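Local coordinates for flagellar brake protein YcgR (Escherichia coli K-12, PDB 5Y6G) that acts as a c-di-GMP-dependent flagellar brake, its PilZ domain binding the dinucleotide so that the protein engages the flagellar motor and slows swimming and swarming, at residues Y17-K22 and L29-Y34; A43-A48 and T95-S100; A51-G56 and I79-R84. All coordinates share one frame; numbering follows the deposited sequence.

Contact 1 of 3, residues Y17-K22 and L29-Y34; sequences YFCQTK and LRFRLY. With SO4 (sulfate ion), chain D.
A beta hairpin of the PilZ domain pairs Cys19 with Phe31 and Thr21 with Leu29 as antiparallel hydrogen-bonded pairs, between strands 18-22 and 28-36. Cys19 N gives a nearly straight bond to Phe31 O (2.8 Å), and Phe31 N answers to Cys19 O. Two residues on, Leu33 N reaches Tyr17 O at 2.7 Å, while a water accepts from Tyr17 N and donates to Leu33 O.

On the inner face, the Phe31 ring bends back over its partner strand. With CG between backbone N and carbonyl carbon (chi1 39°), the ring lies across the Cys19 backbone, Cys19 O sitting over the centre of one face. Phe31 CE2 presses on Cys19 CB at 3.4 Å, and Thr21 CG2 meets the ring edge at CE1. A small cysteine leaves room for this ring, whose packing continues onto Ala43 and Ile62.

Longer side chains suit the other face. Phe18 CE1 rests on the aliphatic CG of Arg32 (3.7 Å), the two groups running side by side. Gln20 and Arg30 also run alongside, joined by a water that donates to Gln20 OE1 and accepts from Arg30 NH2. The same NH2 holds O2 of a sulfate, probably from the crystallisation liquor, at 3.0 Å. With Cys19, Thr21, Leu29 and Phe31 packed inward and the more exposed face mixing an aromatic with polar chains, this is a two-sided antiparallel hairpin of the PilZ beta-barrel.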
# COMPACT_ATOMS: atom_id res chain seq x y z
N TYR A 17 7.38 4.46 -0.49
CA TYR A 17 6.39 5.20 -1.26
C TYR A 17 5.18 5.47 -0.38
O TYR A 17 4.68 4.58 0.31
CB TYR A 17 5.96 4.43 -2.51
CG TYR A 17 7.08 4.24 -3.51
CD1 TYR A 17 7.52 2.97 -3.85
CD2 TYR A 17 7.69 5.33 -4.11
CE1 TYR A 17 8.54 2.79 -4.77
CE2 TYR A 17 8.70 5.17 -5.03
CZ TYR A 17 9.13 3.89 -5.36
OH TYR A 17 10.14 3.73 -6.27
N PHE A 18 4.70 6.71 -0.41
CA PHE A 18 3.65 7.17 0.49
C PHE A 18 2.33 7.33 -0.26
O PHE A 18 2.31 7.77 -1.41
CB PHE A 18 4.04 8.48 1.16
CG PHE A 18 5.19 8.36 2.11
CD1 PHE A 18 4.98 8.06 3.44
CD2 PHE A 18 6.50 8.55 1.67
CE1 PHE A 18 6.03 7.95 4.32
CE2 PHE A 18 7.56 8.44 2.55
CZ PHE A 18 7.33 8.14 3.88
N CYS A 19 1.24 6.98 0.42
CA CYS A 19 -0.12 7.16 -0.08
C CYS A 19 -0.90 8.00 0.93
O CYS A 19 -0.54 8.09 2.10
CB CYS A 19 -0.83 5.81 -0.29
SG CYS A 19 0.18 4.53 -1.06
N GLN A 20 -2.00 8.60 0.47
CA GLN A 20 -2.83 9.38 1.37
C GLN A 20 -4.24 9.46 0.84
O GLN A 20 -4.49 9.34 -0.37
CB GLN A 20 -2.26 10.79 1.59
CG GLN A 20 -2.15 11.62 0.33
CD GLN A 20 -1.61 13.01 0.60
OE1 GLN A 20 -1.17 13.31 1.71
NE2 GLN A 20 -1.64 13.87 -0.42
N THR A 21 -5.18 9.68 1.76
CA THR A 21 -6.59 9.84 1.42
C THR A 21 -7.27 10.56 2.57
O THR A 21 -6.75 10.62 3.69
CB THR A 21 -7.26 8.48 1.15
OG1 THR A 21 -8.63 8.68 0.79
CG2 THR A 21 -7.18 7.58 2.37
N LYS A 22 -8.44 11.13 2.28
CA LYS A 22 -9.18 11.90 3.27
C LYS A 22 -10.23 11.02 3.94
O LYS A 22 -10.79 10.10 3.33
CB LYS A 22 -9.85 13.11 2.63
CG LYS A 22 -8.88 14.08 1.98
CD LYS A 22 -9.60 15.30 1.43
CE LYS A 22 -10.26 16.11 2.53
NZ LYS A 22 -9.25 16.65 3.49
N LEU A 29 -5.28 10.81 6.01
CA LEU A 29 -4.65 9.58 6.44
C LEU A 29 -3.48 9.26 5.51
O LEU A 29 -3.65 9.23 4.29
CB LEU A 29 -5.65 8.42 6.45
CG LEU A 29 -5.16 7.10 7.03
CD1 LEU A 29 -4.92 7.23 8.52
CD2 LEU A 29 -6.15 5.98 6.74
N ARG A 30 -2.31 9.03 6.10
CA ARG A 30 -1.10 8.75 5.34
C ARG A 30 -0.56 7.38 5.72
O ARG A 30 -0.60 6.99 6.89
CB ARG A 30 -0.03 9.82 5.59
CG ARG A 30 -0.48 11.23 5.26
CD ARG A 30 0.56 12.27 5.66
NE ARG A 30 0.11 13.63 5.34
CZ ARG A 30 -0.67 14.36 6.13
NH1 ARG A 30 -1.09 13.87 7.29
NH2 ARG A 30 -1.03 15.58 5.76
N PHE A 31 -0.07 6.65 4.72
CA PHE A 31 0.46 5.31 4.96
C PHE A 31 1.47 4.97 3.88
O PHE A 31 1.41 5.48 2.76
CB PHE A 31 -0.66 4.26 4.99
CG PHE A 31 -1.75 4.49 3.97
CD1 PHE A 31 -2.80 5.36 4.25
CD2 PHE A 31 -1.73 3.83 2.75
CE1 PHE A 31 -3.81 5.57 3.32
CE2 PHE A 31 -2.74 4.04 1.82
CZ PHE A 31 -3.78 4.91 2.11
N ARG A 32 2.41 4.09 4.23
CA ARG A 32 3.46 3.66 3.32
C ARG A 32 2.98 2.46 2.51
O ARG A 32 2.38 1.53 3.07
CB ARG A 32 4.73 3.30 4.09
CG ARG A 32 5.20 4.38 5.05
CD ARG A 32 5.94 3.79 6.25
NE ARG A 32 7.21 3.16 5.88
CZ ARG A 32 8.40 3.72 6.06
NH1 ARG A 32 8.49 4.93 6.62
NH2 ARG A 32 9.50 3.08 5.70
N LEU A 33 3.26 2.47 1.21
CA LEU A 33 2.94 1.32 0.38
C LEU A 33 3.77 0.12 0.81
O LEU A 33 4.99 0.23 0.97
CB LEU A 33 3.18 1.64 -1.09
CG LEU A 33 2.86 0.53 -2.10
CD1 LEU A 33 1.39 0.15 -2.02
CD2 LEU A 33 3.24 0.96 -3.51
N TYR A 34 3.11 -1.02 1.01
CA TYR A 34 3.79 -2.24 1.44
C TYR A 34 3.96 -3.22 0.29
O TYR A 34 5.08 -3.63 -0.02
CB TYR A 34 3.03 -2.89 2.60
CG TYR A 34 3.75 -4.08 3.18
CD1 TYR A 34 4.83 -3.91 4.03
CD2 TYR A 34 3.35 -5.38 2.88
CE1 TYR A 34 5.50 -5.00 4.57
CE2 TYR A 34 4.00 -6.47 3.42
CZ TYR A 34 5.08 -6.28 4.26
OH TYR A 34 5.73 -7.36 4.79
S SO4 D . -4.23 16.71 8.28
O1 SO4 D . -4.38 17.68 9.37
O2 SO4 D . -2.87 16.78 7.75
O3 SO4 D . -5.18 17.04 7.21
O4 SO4 D . -4.50 15.37 8.78
O HOH W 1 6.95 1.75 0.29
O HOH W 2 -0.67 15.45 2.97

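Contact 2 of 3, residues A43-A48 and T95-S100; sequences ALLETA and TTPRLS. With C2E (9,9'-[(2R,3R,3aS,5S,7aR,9R,10R,10aS,12S,14aR)-3,5,10,12-tetrahydroxy-5,12-dioxidooctahydro-2H,7H-difuro[3,2-d:3',2'-j][1,3,7,9,2,8]tetraoxadiphosphacyclododecine-2,9-diyl]bis(2-amino-1,9-dihydro-6H-purin-6-one)), chain C.
Leu99 O is gripped by two donors from opposite faces of its carbonyl plane: Ala43 N across the strands at 3.0 Å, and the side-chain NE of the neighbouring Arg98 at 3.1 Å. The NE bond comes from above the carbonyl plane, although the oxygen lies close to the plane of the guanidinium. In return Leu99 N donates to Ala43 O (2.7 Å) almost straight, at 178°, completing an antiparallel hydrogen-bonded pair. Farther along, Leu45 N binds Pro97 O; proline, lacking an N-H of its own, can still serve here as an acceptor.

A bend at chi2 (66°) brings Arg98 CD close to Ala43 O and turns the guanidinium along the strand toward the ligand. Its NH2 donates to the guanine O6 of one c-di-GMP molecule at 2.9 Å. Ser100 OG binds the same O6, also at 2.9 Å, so two side chains on one face of the strand converge on one base oxygen. Arg98 NH1 forms a salt bridge with a phosphate oxygen of the second dinucleotide.

On the opposite face of the sheet, Ala43 CB and Leu99 CB lie beside each other, and Leu99 CD1 packs on Leu45 CG (4.1 Å). Leu45 also crosses the Pro97 ring at about a right angle, its CB 3.9 Å from Pro97 CG, where the compact ring fits against the leucine. The bond to Leu99 O probably limits the rotation of a guanidinium that serves both dinucleotides, tying its orientation to the strand backbone.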
# COMPACT_ATOMS: atom_id res chain seq x y z
N ALA A 43 -0.53 -1.71 2.97
CA ALA A 43 0.08 -0.46 3.40
C ALA A 43 0.29 -0.48 4.91
O ALA A 43 -0.32 -1.27 5.63
CB ALA A 43 -0.78 0.75 3.01
N LEU A 44 1.17 0.40 5.38
CA LEU A 44 1.52 0.54 6.78
C LEU A 44 1.14 1.93 7.26
O LEU A 44 1.41 2.93 6.58
CB LEU A 44 3.01 0.30 7.01
CG LEU A 44 3.57 -1.06 6.58
CD1 LEU A 44 5.07 -1.13 6.82
CD2 LEU A 44 2.84 -2.16 7.33
N LEU A 45 0.52 2.00 8.44
CA LEU A 45 0.18 3.28 9.03
C LEU A 45 1.37 3.88 9.77
O LEU A 45 2.29 3.17 10.20
CB LEU A 45 -1.00 3.15 9.98
CG LEU A 45 -2.39 3.43 9.40
CD1 LEU A 45 -3.43 3.39 10.50
CD2 LEU A 45 -2.40 4.77 8.69
N GLU A 46 1.35 5.20 9.92
CA GLU A 46 2.38 5.90 10.68
C GLU A 46 2.09 5.84 12.18
O GLU A 46 2.89 5.32 12.96
CB GLU A 46 2.49 7.35 10.21
CG GLU A 46 2.08 7.57 8.76
CD GLU A 46 3.00 6.86 7.77
OE1 GLU A 46 3.97 6.22 8.22
OE2 GLU A 46 2.74 6.95 6.55
N THR A 47 0.94 6.38 12.58
CA THR A 47 0.52 6.36 13.97
C THR A 47 -0.21 5.05 14.28
O THR A 47 -0.29 4.13 13.46
CB THR A 47 -0.41 7.54 14.27
OG1 THR A 47 -1.76 7.18 13.96
CG2 THR A 47 -0.02 8.75 13.45
N ALA A 48 -0.75 4.97 15.49
CA ALA A 48 -1.77 3.98 15.78
C ALA A 48 -3.04 4.33 15.03
O ALA A 48 -3.32 5.51 14.76
CB ALA A 48 -2.04 3.91 17.29
N THR A 95 4.76 -2.86 17.29
CA THR A 95 3.55 -3.16 16.53
C THR A 95 3.03 -1.90 15.85
O THR A 95 3.01 -0.82 16.45
CB THR A 95 2.47 -3.74 17.44
OG1 THR A 95 2.91 -4.99 17.98
CG2 THR A 95 1.18 -3.97 16.66
N THR A 96 2.61 -2.04 14.60
CA THR A 96 2.05 -0.94 13.83
C THR A 96 0.97 -1.50 12.90
O THR A 96 1.07 -2.65 12.47
CB THR A 96 3.13 -0.21 13.01
OG1 THR A 96 3.89 -1.16 12.26
CG2 THR A 96 4.06 0.57 13.93
N PRO A 97 -0.05 -0.71 12.59
CA PRO A 97 -1.19 -1.25 11.84
C PRO A 97 -0.85 -1.54 10.38
O PRO A 97 -0.19 -0.74 9.71
CB PRO A 97 -2.25 -0.13 11.94
CG PRO A 97 -1.76 0.79 13.02
CD PRO A 97 -0.27 0.69 13.01
N ARG A 98 -1.31 -2.69 9.91
CA ARG A 98 -1.16 -3.11 8.52
C ARG A 98 -2.52 -3.07 7.84
O ARG A 98 -3.49 -3.64 8.35
CB ARG A 98 -0.55 -4.51 8.44
CG ARG A 98 -0.82 -5.25 7.13
CD ARG A 98 -0.16 -4.57 5.94
NE ARG A 98 -0.53 -5.21 4.67
CZ ARG A 98 0.01 -6.34 4.22
NH1 ARG A 98 0.93 -6.97 4.94
NH2 ARG A 98 -0.38 -6.85 3.06
N LEU A 99 -2.59 -2.39 6.70
CA LEU A 99 -3.84 -2.22 5.97
C LEU A 99 -3.84 -3.12 4.75
O LEU A 99 -2.83 -3.28 4.06
CB LEU A 99 -4.03 -0.76 5.55
CG LEU A 99 -3.93 0.30 6.66
CD1 LEU A 99 -4.18 1.69 6.10
CD2 LEU A 99 -4.88 0.01 7.81
N SER A 100 -5.00 -3.73 4.49
CA SER A 100 -5.19 -4.58 3.32
C SER A 100 -6.36 -4.03 2.52
O SER A 100 -7.50 -4.04 2.99
CB SER A 100 -5.44 -6.03 3.73
OG SER A 100 -4.29 -6.56 4.38
P1 C2E C . -10.39 -10.81 0.38
O2P C2E C . -9.91 -10.56 1.89
O1P C2E C . -11.82 -10.47 0.26
O5' C2E C . -9.53 -9.90 -0.63
C5' C2E C . -9.86 -9.77 -2.01
C4' C2E C . -8.70 -9.16 -2.80
O4' C2E C . -8.27 -7.93 -2.20
C3' C2E C . -7.47 -10.07 -2.78
O3' C2E C . -7.52 -11.09 -3.78
C2' C2E C . -6.35 -9.06 -3.10
O2' C2E C . -6.21 -8.91 -4.51
C1' C2E C . -6.87 -7.76 -2.46
N9 C2E C . -6.14 -7.52 -1.22
C8 C2E C . -6.64 -7.56 0.05
N7 C2E C . -5.70 -7.30 0.91
C5 C2E C . -4.54 -7.07 0.24
C6 C2E C . -3.22 -6.75 0.64
O6 C2E C . -2.93 -6.61 1.81
N1 C2E C . -2.28 -6.59 -0.33
C2 C2E C . -2.62 -6.74 -1.64
N2 C2E C . -1.64 -6.57 -2.59
N3 C2E C . -3.84 -7.04 -2.02
C4 C2E C . -4.81 -7.21 -1.12
P11 C2E C . -6.61 -12.42 -3.68
O21 C2E C . -5.06 -12.00 -3.51
O11 C2E C . -6.76 -13.22 -4.91
O5A C2E C . -7.09 -13.28 -2.41
C5A C2E C . -8.41 -13.82 -2.32
C4A C2E C . -8.78 -14.20 -0.88
O4A C2E C . -7.78 -15.05 -0.31
C3A C2E C . -8.85 -12.96 0.02
O3A C2E C . -10.15 -12.36 0.01
C2A C2E C . -8.57 -13.58 1.40
O2A C2E C . -9.79 -14.04 1.98
C1A C2E C . -7.62 -14.75 1.08
N91 C2E C . -6.24 -14.34 1.36
C81 C2E C . -5.26 -14.12 0.43
N71 C2E C . -4.16 -13.78 1.03
C51 C2E C . -4.36 -13.75 2.37
C61 C2E C . -3.54 -13.45 3.49
O61 C2E C . -2.37 -13.13 3.35
N11 C2E C . -4.09 -13.53 4.72
C21 C2E C . -5.40 -13.89 4.87
N21 C2E C . -5.92 -13.96 6.13
N31 C2E C . -6.16 -14.16 3.84
C41 C2E C . -5.69 -14.11 2.59

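Contact 3 of 3, residues A51-G56 and I79-R84; sequences AELQEG and ISISER. With C2E (9,9'-[(2R,3R,3aS,5S,7aR,9R,10R,10aS,12S,14aR)-3,5,10,12-tetrahydroxy-5,12-dioxidooctahydro-2H,7H-difuro[3,2-d:3',2'-j][1,3,7,9,2,8]tetraoxadiphosphacyclododecine-2,9-diyl]bis(2-amino-1,9-dihydro-6H-purin-6-one)), chain B.
Glu55 reaches across from its loop to the strand and accepts a hydrogen bond from Ile81 N at OE1 (3.1 Å). The N-H points almost straight at the oxygen, at 173°, but meets it from above the carboxylate plane. The other oxygen, OE2, accepts from a water 3.0 Å away, which also bonds to Ser80 OG. An extended chain beyond CG (chi2 176°) gives the glutamate the length to lie along the backbone of Ile79 and Ser80, its CG passing 4.1 Å from Ile81 CG1.

Beside this polar link, Ile81 extends its CD1 into the loop, meeting Gln54 CA at 3.6 Å and crossing Leu53 obliquely, with Leu53 CG 4.1 Å from Ile81 CD1. Branched aliphatic chains suit the join, and Leu53 continues inward onto Leu29, Leu45 and Leu99.

Farther out, Ile79 and Ser80 both face Ser100 in a classic beta bulge. Their CB atoms point away from the loop, and Ile79 CG2 and Ser80 CB approach a c-di-GMP molecule, lying 3.6 Å and 3.7 Å from its guanine N2. Ser82 also borders this ligand, with CB near its ribose O2'. The strand is thus held from the loop side by a carboxylate on a backbone N-H, while its other side lines the nucleotide site. The N-H bond and the water, with solvent at this exposed site, probably let the carboxylate stay ionised.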
# COMPACT_ATOMS: atom_id res chain seq x y z
N ALA A 51 -9.51 6.07 15.46
CA ALA A 51 -10.75 5.36 15.75
C ALA A 51 -11.65 5.30 14.52
O ALA A 51 -12.36 4.31 14.31
CB ALA A 51 -11.48 6.04 16.91
N GLU A 52 -11.63 6.35 13.69
CA GLU A 52 -12.46 6.35 12.49
C GLU A 52 -12.12 5.18 11.57
O GLU A 52 -13.01 4.55 10.99
CB GLU A 52 -12.30 7.68 11.75
CG GLU A 52 -13.20 7.81 10.53
CD GLU A 52 -14.03 9.07 10.56
OE1 GLU A 52 -13.46 10.16 10.76
OE2 GLU A 52 -15.27 8.97 10.40
N LEU A 53 -10.83 4.88 11.42
CA LEU A 53 -10.40 3.85 10.49
C LEU A 53 -10.85 2.48 10.98
O LEU A 53 -10.62 2.11 12.13
CB LEU A 53 -8.88 3.89 10.32
CG LEU A 53 -8.27 3.04 9.21
CD1 LEU A 53 -8.71 3.54 7.84
CD2 LEU A 53 -6.75 3.04 9.31
N GLN A 54 -11.49 1.72 10.09
CA GLN A 54 -11.90 0.35 10.40
C GLN A 54 -12.27 -0.34 9.09
O GLN A 54 -12.45 0.30 8.05
CB GLN A 54 -13.06 0.31 11.39
CG GLN A 54 -14.28 1.09 10.97
CD GLN A 54 -15.45 0.87 11.91
OE1 GLN A 54 -15.81 -0.26 12.22
NE2 GLN A 54 -16.05 1.96 12.37
N GLU A 55 -12.38 -1.66 9.17
CA GLU A 55 -12.62 -2.47 7.98
C GLU A 55 -14.03 -2.24 7.45
O GLU A 55 -14.98 -2.01 8.20
CB GLU A 55 -12.41 -3.95 8.31
CG GLU A 55 -11.20 -4.21 9.19
CD GLU A 55 -11.04 -5.66 9.58
OE1 GLU A 55 -10.01 -6.01 10.18
OE2 GLU A 55 -11.96 -6.46 9.29
N GLY A 56 -14.16 -2.29 6.12
CA GLY A 56 -15.39 -2.00 5.44
C GLY A 56 -15.46 -0.62 4.82
O GLY A 56 -16.33 -0.38 3.98
N ILE A 79 -10.15 -3.83 3.50
CA ILE A 79 -10.64 -5.17 3.81
C ILE A 79 -10.24 -5.64 5.20
O ILE A 79 -11.02 -6.33 5.87
CB ILE A 79 -10.16 -6.17 2.74
CG1 ILE A 79 -10.77 -5.83 1.38
CG2 ILE A 79 -10.52 -7.59 3.14
CD1 ILE A 79 -12.28 -5.82 1.38
N SER A 80 -9.04 -5.30 5.67
CA SER A 80 -8.57 -5.84 6.94
C SER A 80 -7.51 -4.92 7.54
O SER A 80 -6.67 -4.38 6.81
CB SER A 80 -8.01 -7.25 6.77
OG SER A 80 -7.75 -7.85 8.03
N ILE A 81 -7.56 -4.76 8.86
CA ILE A 81 -6.52 -4.09 9.62
C ILE A 81 -5.84 -5.14 10.48
O ILE A 81 -6.47 -5.76 11.34
CB ILE A 81 -7.08 -2.96 10.50
CG1 ILE A 81 -7.85 -1.94 9.64
CG2 ILE A 81 -5.96 -2.27 11.27
CD1 ILE A 81 -8.49 -0.84 10.45
N SER A 82 -4.54 -5.36 10.24
CA SER A 82 -3.80 -6.35 11.01
C SER A 82 -2.59 -5.71 11.68
O SER A 82 -2.42 -4.49 11.63
CB SER A 82 -3.37 -7.52 10.12
OG SER A 82 -2.60 -7.06 9.02
N GLU A 83 -1.74 -6.52 12.30
CA GLU A 83 -0.58 -6.04 13.03
C GLU A 83 0.70 -6.52 12.34
O GLU A 83 0.87 -7.71 12.09
CB GLU A 83 -0.60 -6.53 14.48
CG GLU A 83 -1.74 -5.97 15.31
CD GLU A 83 -1.64 -6.37 16.76
OE1 GLU A 83 -1.24 -7.52 17.03
OE2 GLU A 83 -1.95 -5.53 17.63
N ARG A 84 1.59 -5.57 12.04
CA ARG A 84 2.93 -5.89 11.59
C ARG A 84 3.91 -5.66 12.74
O ARG A 84 3.87 -4.61 13.38
CB ARG A 84 3.34 -5.06 10.38
CG ARG A 84 4.81 -5.19 10.04
CD ARG A 84 5.14 -4.59 8.69
NE ARG A 84 6.58 -4.53 8.48
CZ ARG A 84 7.36 -3.56 8.97
NH1 ARG A 84 6.83 -2.58 9.69
NH2 ARG A 84 8.66 -3.58 8.73
P1 C2E B . 1.53 -10.77 4.43
O2P C2E B . 1.29 -11.05 2.87
O1P C2E B . 2.56 -9.71 4.59
O5' C2E B . 0.16 -10.32 5.13
C5' C2E B . 0.11 -9.93 6.50
C4' C2E B . -1.34 -9.86 6.99
O4' C2E B . -2.11 -8.97 6.18
C3' C2E B . -2.05 -11.21 6.88
O3' C2E B . -1.75 -12.08 7.98
C2' C2E B . -3.52 -10.77 6.89
O2' C2E B . -3.98 -10.52 8.22
C1' C2E B . -3.45 -9.46 6.09
N9 C2E B . -3.81 -9.76 4.71
C8 C2E B . -2.95 -9.87 3.65
N7 C2E B . -3.62 -10.14 2.57
C5 C2E B . -4.94 -10.22 2.86
C6 C2E B . -6.10 -10.48 2.10
O6 C2E B . -6.03 -10.70 0.90
N1 C2E B . -7.29 -10.49 2.74
C2 C2E B . -7.36 -10.24 4.08
N2 C2E B . -8.59 -10.25 4.69
N3 C2E B . -6.29 -10.00 4.80
C4 C2E B . -5.08 -9.98 4.23
P11 C2E B . -1.85 -13.68 7.85
O21 C2E B . -3.26 -14.06 7.17
O11 C2E B . -1.76 -14.27 9.21
O5A C2E B . -0.65 -14.22 6.93
C5A C2E B . 0.71 -14.08 7.33
C4A C2E B . 1.64 -14.31 6.14
O4A C2E B . 1.44 -15.61 5.58
C3A C2E B . 1.36 -13.34 4.98
O3A C2E B . 2.05 -12.11 5.15
C2A C2E B . 1.93 -14.11 3.79
O2A C2E B . 3.35 -13.94 3.70
C1A C2E B . 1.58 -15.56 4.16
N91 C2E B . 0.31 -15.92 3.52
C81 C2E B . -0.90 -16.00 4.15
N71 C2E B . -1.81 -16.34 3.29
C51 C2E B . -1.25 -16.49 2.07
C61 C2E B . -1.75 -16.84 0.79
O61 C2E B . -2.93 -17.09 0.63
N11 C2E B . -0.88 -16.90 -0.24
C21 C2E B . 0.44 -16.63 -0.05
N21 C2E B . 1.29 -16.70 -1.12
N31 C2E B . 0.92 -16.30 1.13
C41 C2E B . 0.12 -16.22 2.20
O HOH W 3 -10.50 -9.05 8.81

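In the fold
All three contacts belong to one curled antiparallel sheet of the PilZ domain. Contact 1 closes first along the chain; contact 3 is then nested inside the loop that contact 2 closes. The centres of contacts 1 and 2 lie about 10 Å apart, joined where strands 28-36 and 40-45 run side by side; contacts 2 and 3 are about 8 Å apart, linked through neighbouring strands 93-104 and 71-87. Contacts 1 and 3, about 14 Å apart, meet through Leu29 and Leu53. Residues 28-36, 79-84 and 95-100 all supply residues that contact c-di-GMP, so the interior packing and the nucleotide site share the same strands.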